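Local coordinates for protein periplasmic beta-glucosidase (Pseudomonas aeruginosa, PDB 6R5T) that probably hydrolyses terminal, non-reducing beta-D-glucosyl residues to release beta-D-glucose, as a periplasmic enzyme of glycosyl hydrolase family 3, at residues 159-164 and 170-175; 210-215 and 246-251; 475-480 and 497-502. The protein carries 1 engineered substitution. All coordinates share one frame; numbering follows the deposited sequence.

Contact 1: 159-164 and 170-175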
# COMPACT_ATOMS: atom_id res chain seq x y z
N ALA A 159 -17.59 -21.64 19.78
CA ALA A 159 -18.25 -21.05 20.95
C ALA A 159 -19.67 -20.62 20.61
O ALA A 159 -20.58 -20.80 21.45
CB ALA A 159 -17.39 -19.95 21.49
N TYR A 160 -19.88 -20.04 19.44
CA TYR A 160 -21.23 -19.60 19.03
C TYR A 160 -22.13 -20.81 18.84
O TYR A 160 -23.28 -20.79 19.32
CB TYR A 160 -21.19 -18.81 17.72
CG TYR A 160 -20.65 -17.39 17.77
CD1 TYR A 160 -20.86 -16.53 18.82
CD2 TYR A 160 -20.02 -16.85 16.66
CE1 TYR A 160 -20.47 -15.21 18.81
CE2 TYR A 160 -19.58 -15.53 16.64
CZ TYR A 160 -19.84 -14.69 17.70
OH TYR A 160 -19.46 -13.38 17.69
N GLN A 161 -21.64 -21.83 18.14
CA GLN A 161 -22.52 -22.92 17.62
C GLN A 161 -22.70 -24.04 18.64
O GLN A 161 -23.67 -24.82 18.50
CB GLN A 161 -22.00 -23.42 16.29
CG GLN A 161 -21.92 -22.31 15.24
CD GLN A 161 -21.81 -22.78 13.81
OE1 GLN A 161 -22.16 -22.05 12.87
NE2 GLN A 161 -21.27 -23.98 13.63
N GLY A 162 -21.81 -24.11 19.63
CA GLY A 162 -21.90 -25.16 20.68
C GLY A 162 -21.78 -26.56 20.12
O GLY A 162 -21.31 -26.77 18.99
N SER A 163 -22.25 -27.55 20.88
CA SER A 163 -22.23 -28.97 20.43
C SER A 163 -23.43 -29.25 19.52
O SER A 163 -23.37 -30.23 18.79
CB SER A 163 -22.21 -29.94 21.60
OG SER A 163 -23.31 -29.69 22.45
N ASN A 164 -24.42 -28.36 19.48
CA ASN A 164 -25.64 -28.59 18.67
C ASN A 164 -26.25 -27.26 18.24
O ASN A 164 -26.65 -26.45 19.12
CB ASN A 164 -26.59 -29.47 19.49
CG ASN A 164 -27.88 -29.82 18.77
OD1 ASN A 164 -28.16 -29.36 17.67
ND2 ASN A 164 -28.70 -30.61 19.44
N SER A 170 -27.50 -21.70 21.38
CA SER A 170 -26.56 -21.68 20.23
C SER A 170 -27.07 -20.65 19.22
O SER A 170 -28.29 -20.48 19.07
CB SER A 170 -26.42 -23.02 19.57
OG SER A 170 -25.74 -23.94 20.42
N ILE A 171 -26.15 -20.10 18.43
CA ILE A 171 -26.46 -19.35 17.19
C ILE A 171 -25.53 -19.88 16.11
O ILE A 171 -24.39 -20.35 16.40
CB ILE A 171 -26.35 -17.83 17.34
CG1 ILE A 171 -24.89 -17.40 17.62
CG2 ILE A 171 -27.33 -17.33 18.39
CD1 ILE A 171 -24.71 -15.92 17.81
N MET A 172 -25.94 -19.71 14.87
CA MET A 172 -25.08 -20.06 13.72
C MET A 172 -24.11 -18.90 13.46
O MET A 172 -24.48 -17.73 13.58
CB MET A 172 -25.92 -20.27 12.46
CG MET A 172 -25.11 -20.58 11.26
SD MET A 172 -26.12 -21.11 9.81
CE MET A 172 -26.70 -22.70 10.43
N ALA A 173 -22.87 -19.25 13.15
CA ALA A 173 -21.82 -18.27 12.80
C ALA A 173 -21.88 -18.10 11.27
O ALA A 173 -21.84 -19.10 10.54
CB ALA A 173 -20.46 -18.76 13.19
N ALA A 174 -21.95 -16.87 10.80
CA ALA A 174 -21.74 -16.49 9.40
C ALA A 174 -20.39 -15.75 9.35
O ALA A 174 -20.36 -14.57 9.60
CB ALA A 174 -22.89 -15.65 8.88
N VAL A 175 -19.34 -16.51 9.08
CA VAL A 175 -17.95 -15.99 9.04
C VAL A 175 -17.88 -14.94 7.93
O VAL A 175 -18.48 -15.09 6.85
CB VAL A 175 -16.89 -17.08 8.90
CG1 VAL A 175 -17.02 -17.91 7.63
CG2 VAL A 175 -15.50 -16.49 9.03

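Contact 2: 210-215 and 246-251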
# COMPACT_ATOMS: atom_id res chain seq x y z
N ALA A 210 -10.38 -21.92 8.43
CA ALA A 210 -10.48 -22.38 9.83
C ALA A 210 -11.93 -22.32 10.29
O ALA A 210 -12.39 -23.23 11.05
CB ALA A 210 -9.65 -21.47 10.71
N ALA A 211 -12.67 -21.28 9.89
CA ALA A 211 -14.08 -21.16 10.28
C ALA A 211 -14.88 -22.31 9.62
O ALA A 211 -15.71 -22.92 10.28
CB ALA A 211 -14.63 -19.81 9.89
N VAL A 212 -14.66 -22.53 8.33
CA VAL A 212 -15.35 -23.62 7.57
C VAL A 212 -15.04 -24.96 8.26
O VAL A 212 -15.98 -25.77 8.55
CB VAL A 212 -14.92 -23.62 6.10
CG1 VAL A 212 -15.41 -24.88 5.40
CG2 VAL A 212 -15.43 -22.40 5.39
N ASP A 213 -13.77 -25.19 8.61
CA ASP A 213 -13.37 -26.49 9.21
C ASP A 213 -13.91 -26.62 10.64
O ASP A 213 -14.12 -27.77 11.07
CB ASP A 213 -11.86 -26.67 9.17
CG ASP A 213 -11.33 -26.84 7.77
OD1 ASP A 213 -12.11 -27.13 6.88
OD2 ASP A 213 -10.12 -26.69 7.60
N ALA A 214 -14.20 -25.50 11.33
CA ALA A 214 -14.81 -25.54 12.68
C ALA A 214 -16.32 -25.80 12.56
O ALA A 214 -16.96 -25.88 13.61
CB ALA A 214 -14.54 -24.28 13.46
N GLY A 215 -16.85 -25.83 11.34
CA GLY A 215 -18.27 -26.14 11.07
C GLY A 215 -19.13 -24.90 10.94
O GLY A 215 -20.35 -25.01 11.09
N TRP A 246 -12.58 -26.66 -0.53
CA TRP A 246 -12.68 -26.65 0.93
C TRP A 246 -13.83 -27.50 1.43
O TRP A 246 -13.88 -27.74 2.65
CB TRP A 246 -12.83 -25.22 1.44
CG TRP A 246 -11.60 -24.38 1.31
CD1 TRP A 246 -10.36 -24.73 0.86
CD2 TRP A 246 -11.51 -23.01 1.72
NE1 TRP A 246 -9.50 -23.66 0.95
CE2 TRP A 246 -10.19 -22.58 1.46
CE3 TRP A 246 -12.42 -22.10 2.26
CZ2 TRP A 246 -9.76 -21.27 1.74
CZ3 TRP A 246 -12.01 -20.81 2.53
CH2 TRP A 246 -10.68 -20.41 2.31
N GLY A 247 -14.78 -27.84 0.56
CA GLY A 247 -15.85 -28.76 0.98
C GLY A 247 -16.92 -28.07 1.81
O GLY A 247 -17.63 -28.75 2.53
N PHE A 248 -17.07 -26.74 1.71
CA PHE A 248 -18.09 -26.04 2.52
C PHE A 248 -19.48 -26.49 2.08
O PHE A 248 -19.71 -26.48 0.85
CB PHE A 248 -17.97 -24.54 2.33
CG PHE A 248 -19.00 -23.72 3.05
CD1 PHE A 248 -19.13 -23.77 4.43
CD2 PHE A 248 -19.82 -22.86 2.33
CE1 PHE A 248 -20.08 -22.99 5.06
CE2 PHE A 248 -20.76 -22.07 2.98
CZ PHE A 248 -20.84 -22.10 4.34
N LYS A 249 -20.32 -26.89 3.04
CA LYS A 249 -21.68 -27.43 2.74
C LYS A 249 -22.79 -26.48 3.18
O LYS A 249 -23.96 -26.88 3.14
CB LYS A 249 -21.88 -28.76 3.46
CG LYS A 249 -20.82 -29.79 3.17
CD LYS A 249 -20.81 -30.19 1.74
CE LYS A 249 -21.20 -31.65 1.55
NZ LYS A 249 -21.61 -31.93 0.15
N GLY A 250 -22.47 -25.27 3.63
CA GLY A 250 -23.41 -24.36 4.26
C GLY A 250 -23.91 -23.29 3.30
O GLY A 250 -23.97 -23.51 2.05
N LEU A 251 -24.31 -22.18 3.87
CA LEU A 251 -25.05 -21.10 3.22
C LEU A 251 -24.11 -19.93 2.89
O LEU A 251 -23.39 -19.44 3.81
CB LEU A 251 -26.14 -20.65 4.19
CG LEU A 251 -27.02 -19.51 3.71
CD1 LEU A 251 -27.79 -19.93 2.48
CD2 LEU A 251 -27.95 -19.06 4.83
O HOH W 1 -11.69 -27.51 4.38

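Contact 3: 475-480 and 497-502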
# COMPACT_ATOMS: atom_id res chain seq x y z
N ALA A 475 -5.20 11.01 31.82
CA ALA A 475 -5.73 11.60 30.59
C ALA A 475 -6.36 10.47 29.77
O ALA A 475 -5.66 9.50 29.44
CB ALA A 475 -4.65 12.30 29.82
N VAL A 476 -7.63 10.57 29.47
CA VAL A 476 -8.41 9.54 28.77
C VAL A 476 -8.67 10.12 27.38
O VAL A 476 -9.51 11.00 27.19
CB VAL A 476 -9.70 9.12 29.50
CG1 VAL A 476 -10.24 7.85 28.86
CG2 VAL A 476 -9.48 8.93 30.98
N VAL A 477 -7.91 9.63 26.42
CA VAL A 477 -7.75 10.27 25.11
C VAL A 477 -7.73 9.20 24.03
O VAL A 477 -7.52 8.01 24.33
CB VAL A 477 -6.48 11.11 25.07
CG1 VAL A 477 -6.64 12.36 25.91
CG2 VAL A 477 -5.23 10.33 25.46
N GLY A 478 -7.91 9.65 22.78
CA GLY A 478 -7.74 8.78 21.62
C GLY A 478 -8.87 9.00 20.63
O GLY A 478 -9.28 10.13 20.42
N GLU A 479 -9.39 7.93 20.06
CA GLU A 479 -10.41 8.01 19.00
C GLU A 479 -11.80 7.84 19.60
O GLU A 479 -11.96 7.11 20.57
CB GLU A 479 -10.21 6.90 17.94
CG GLU A 479 -8.88 6.94 17.24
CD GLU A 479 -8.76 5.79 16.23
OE1 GLU A 479 -9.17 4.66 16.56
OE2 GLU A 479 -8.23 6.05 15.10
N SER A 480 -12.79 8.49 19.03
CA SER A 480 -14.18 8.12 19.23
C SER A 480 -14.49 6.90 18.36
O SER A 480 -13.76 6.62 17.39
CB SER A 480 -15.11 9.28 18.97
OG SER A 480 -15.08 9.66 17.60
N ALA A 497 -5.57 16.04 16.94
CA ALA A 497 -4.76 17.23 17.26
C ALA A 497 -5.31 17.98 18.48
O ALA A 497 -4.50 18.47 19.28
CB ALA A 497 -4.69 18.15 16.07
N SER A 498 -6.62 18.09 18.62
CA SER A 498 -7.19 18.86 19.76
C SER A 498 -6.72 18.20 21.06
O SER A 498 -6.44 18.90 22.08
CB SER A 498 -8.68 18.95 19.73
OG SER A 498 -9.24 17.63 19.67
N GLN A 499 -6.69 16.87 21.07
CA GLN A 499 -6.28 16.11 22.26
C GLN A 499 -4.75 16.15 22.44
O GLN A 499 -4.29 16.07 23.58
CB GLN A 499 -6.84 14.71 22.16
CG GLN A 499 -8.36 14.67 22.21
CD GLN A 499 -8.81 13.24 22.02
OE1 GLN A 499 -8.47 12.42 22.88
NE2 GLN A 499 -9.52 12.93 20.93
N ARG A 500 -3.96 16.14 21.36
CA ARG A 500 -2.48 16.22 21.51
C ARG A 500 -2.11 17.59 22.07
O ARG A 500 -1.18 17.66 22.88
CB ARG A 500 -1.75 15.97 20.19
CG ARG A 500 -1.91 14.54 19.73
CD ARG A 500 -1.03 14.11 18.56
NE ARG A 500 -1.59 14.66 17.37
CZ ARG A 500 -1.15 15.74 16.75
NH1 ARG A 500 -0.04 16.32 17.18
NH2 ARG A 500 -1.77 16.18 15.68
N ARG A 501 -2.85 18.63 21.69
CA ARG A 501 -2.60 19.98 22.26
C ARG A 501 -2.85 19.91 23.77
O ARG A 501 -2.04 20.48 24.57
CB ARG A 501 -3.55 20.97 21.59
CG ARG A 501 -3.30 22.40 22.01
CD ARG A 501 -4.23 23.29 21.20
NE ARG A 501 -4.05 24.67 21.61
CZ ARG A 501 -4.91 25.66 21.35
NH1 ARG A 501 -6.04 25.42 20.72
NH2 ARG A 501 -4.64 26.88 21.78
N LEU A 502 -3.93 19.27 24.19
CA LEU A 502 -4.27 19.03 25.62
C LEU A 502 -3.11 18.31 26.32
O LEU A 502 -2.66 18.70 27.41
CB LEU A 502 -5.60 18.26 25.71
CG LEU A 502 -6.00 17.73 27.07
CD1 LEU A 502 -6.25 18.90 28.01
CD2 LEU A 502 -7.22 16.84 26.94

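Contact 1: 159-164 and 170-175
At the end of helix 146-161 the carbonyl of Y160 takes the backbone N-H of I171, I171 N to Y160 O 3.1 Å, and the CA atoms of Q161 and S170 come within 5.0 Å. This is the turn from helix into strand in the TIM-barrel-like N-terminal domain: G162, with positive phi, ends the helix, and the chain comes back as strand 172-178, between strands 121-122 and 218-221. The ring of Y160 has the A173 methyl at its edge, Y160 CD2 to A173 CB 4.0 Å, while Y160 CD1 is 4.0 Å from I171 CD1, which comes in obliquely. The Y160 hydroxyl hydrogen-bonds S124 OG, outside the two segments. The S170 hydroxyl sits between two carbonyls, S170 OG lying 3.0 Å from Q161 O and the same from N164 O, and either could take its proton. The Q161 chain, extended beyond CG, carries the amide alongside the strand, where OE1 collects two backbone N-H groups. One comes from G217 N, beyond the two segments. The other comes from the strand itself: in the carbonyl plane, on a lone pair of Q161 OE1, lies A173 N at 2.9 Å.

Contact 2: 210-215 and 246-251
V212 meets F248 through both of its methyls: CG1 is 4.0 Å from F248 CD1 and CG2 is 4.1 Å from the same ring carbon. CG1 also packs on the CB of F248, and the two side chains cross at about a right angle. With CG1 anti to the backbone N (chi1 169°), the valine sets this methyl against F248 and turns the other toward the indole of W246, where CG2 lies 4.4 Å from CE3. Both rings are met obliquely. Beside this apolar patch runs a polar bridge: one water donates to D213 OD1 at 2.6 Å and to W246 O at 2.8 Å, tying the last turn of helix 206-213 to the loop after helix 235-245.

The two pieces belong to neighbouring beta-alpha units of the TIM-barrel-like domain. Helix 206-213 precedes strand 218-221, and the loop leads into strand 251-253, its neighbour in the parallel sheet. L242 of helix 235-245 touches both V212 and F248.

Farther out, K209 serves both sides, forming a salt bridge with D213 OD2 and a cation-pi contact with W246. The F248 ring is backed by its own loop, as G250 N stands 3.4 Å above the ring plane, over the centre. R243 bonds the carbonyls of F248 and G250, which helps to set the course of that loop. Helix 206-213 finishes in a Schellman motif at G215, whose N binds V212 O at 2.9 Å.

Contact 3: 475-480 and 497-502
Q499 reaches from the first turn of helix 497-508 to the end of strand 472-478 and makes two hydrogen bonds to one residue, G478. Strand, helix and strand 513-518 form a beta-alpha-beta unit of the glycosyl hydrolase family 3 C-terminal domain, and this side-chain amide joins the first two elements across a buried interface.

The amide uses both of its polar atoms. OE1 accepts the backbone N-H of G478 at 2.8 Å from N, with an N-H...O angle of 163° and the donor tilted somewhat from the side-chain carbonyl plane. NE2 donates to G478 O at 2.9 Å, a more bent bond (148°) that meets the peptide oxygen in its carbonyl plane. Held at both ends, the amide has its flip orientation settled: the oxygen faces an N-H and the nitrogen faces a carbonyl. NE2 has a second acceptor in V432 O, so donors and acceptors on this buried group are well matched.

Q499 points CG anti to its carbonyl carbon (chi1 -65°) and runs extended from there, which carries the amide across to the strand. V477 also faces the helix. Its side chain slides past that of Q499 in the opposite direction, and because OE1 sits at the G478 N-H, V477 CA and CB each lie 3.2 Å from Q499 OE1. L503, one turn farther along the helix, packs against V477 too. Through its backbone V477 pairs with V516 and M518 of strand 513-518.

Beyond G478, the E479 side chain starts away from the helix; OE2 forms salt bridges with R490 and R521, and OE1 accepts from G520 N. S498, next to Q499 on the helix, hydrogen-bonds N431 O through its OG.

Contacts 1 and 2 are neighbours in the N-terminal barrel domain, their centres 12 Å apart, whereas contact 3 lies in the C-terminal domain, its centre about 39 Å from that of contact 1 and about 43 Å from that of contact 2. Contacts 1 and 2 touch directly: Q161 NE2 reaches G215 O, and V175 packs on A211. Contacts 1 and 3 are buried, contact 2 only partly; the chemistry differs in the same way. In both buried contacts a helix glutamine bonds strand backbone: across contact 1 its amide only accepts, across contact 3 it both accepts and donates, to one residue. Contact 2 has no direct hydrogen bond and relies on apolar packing and a water.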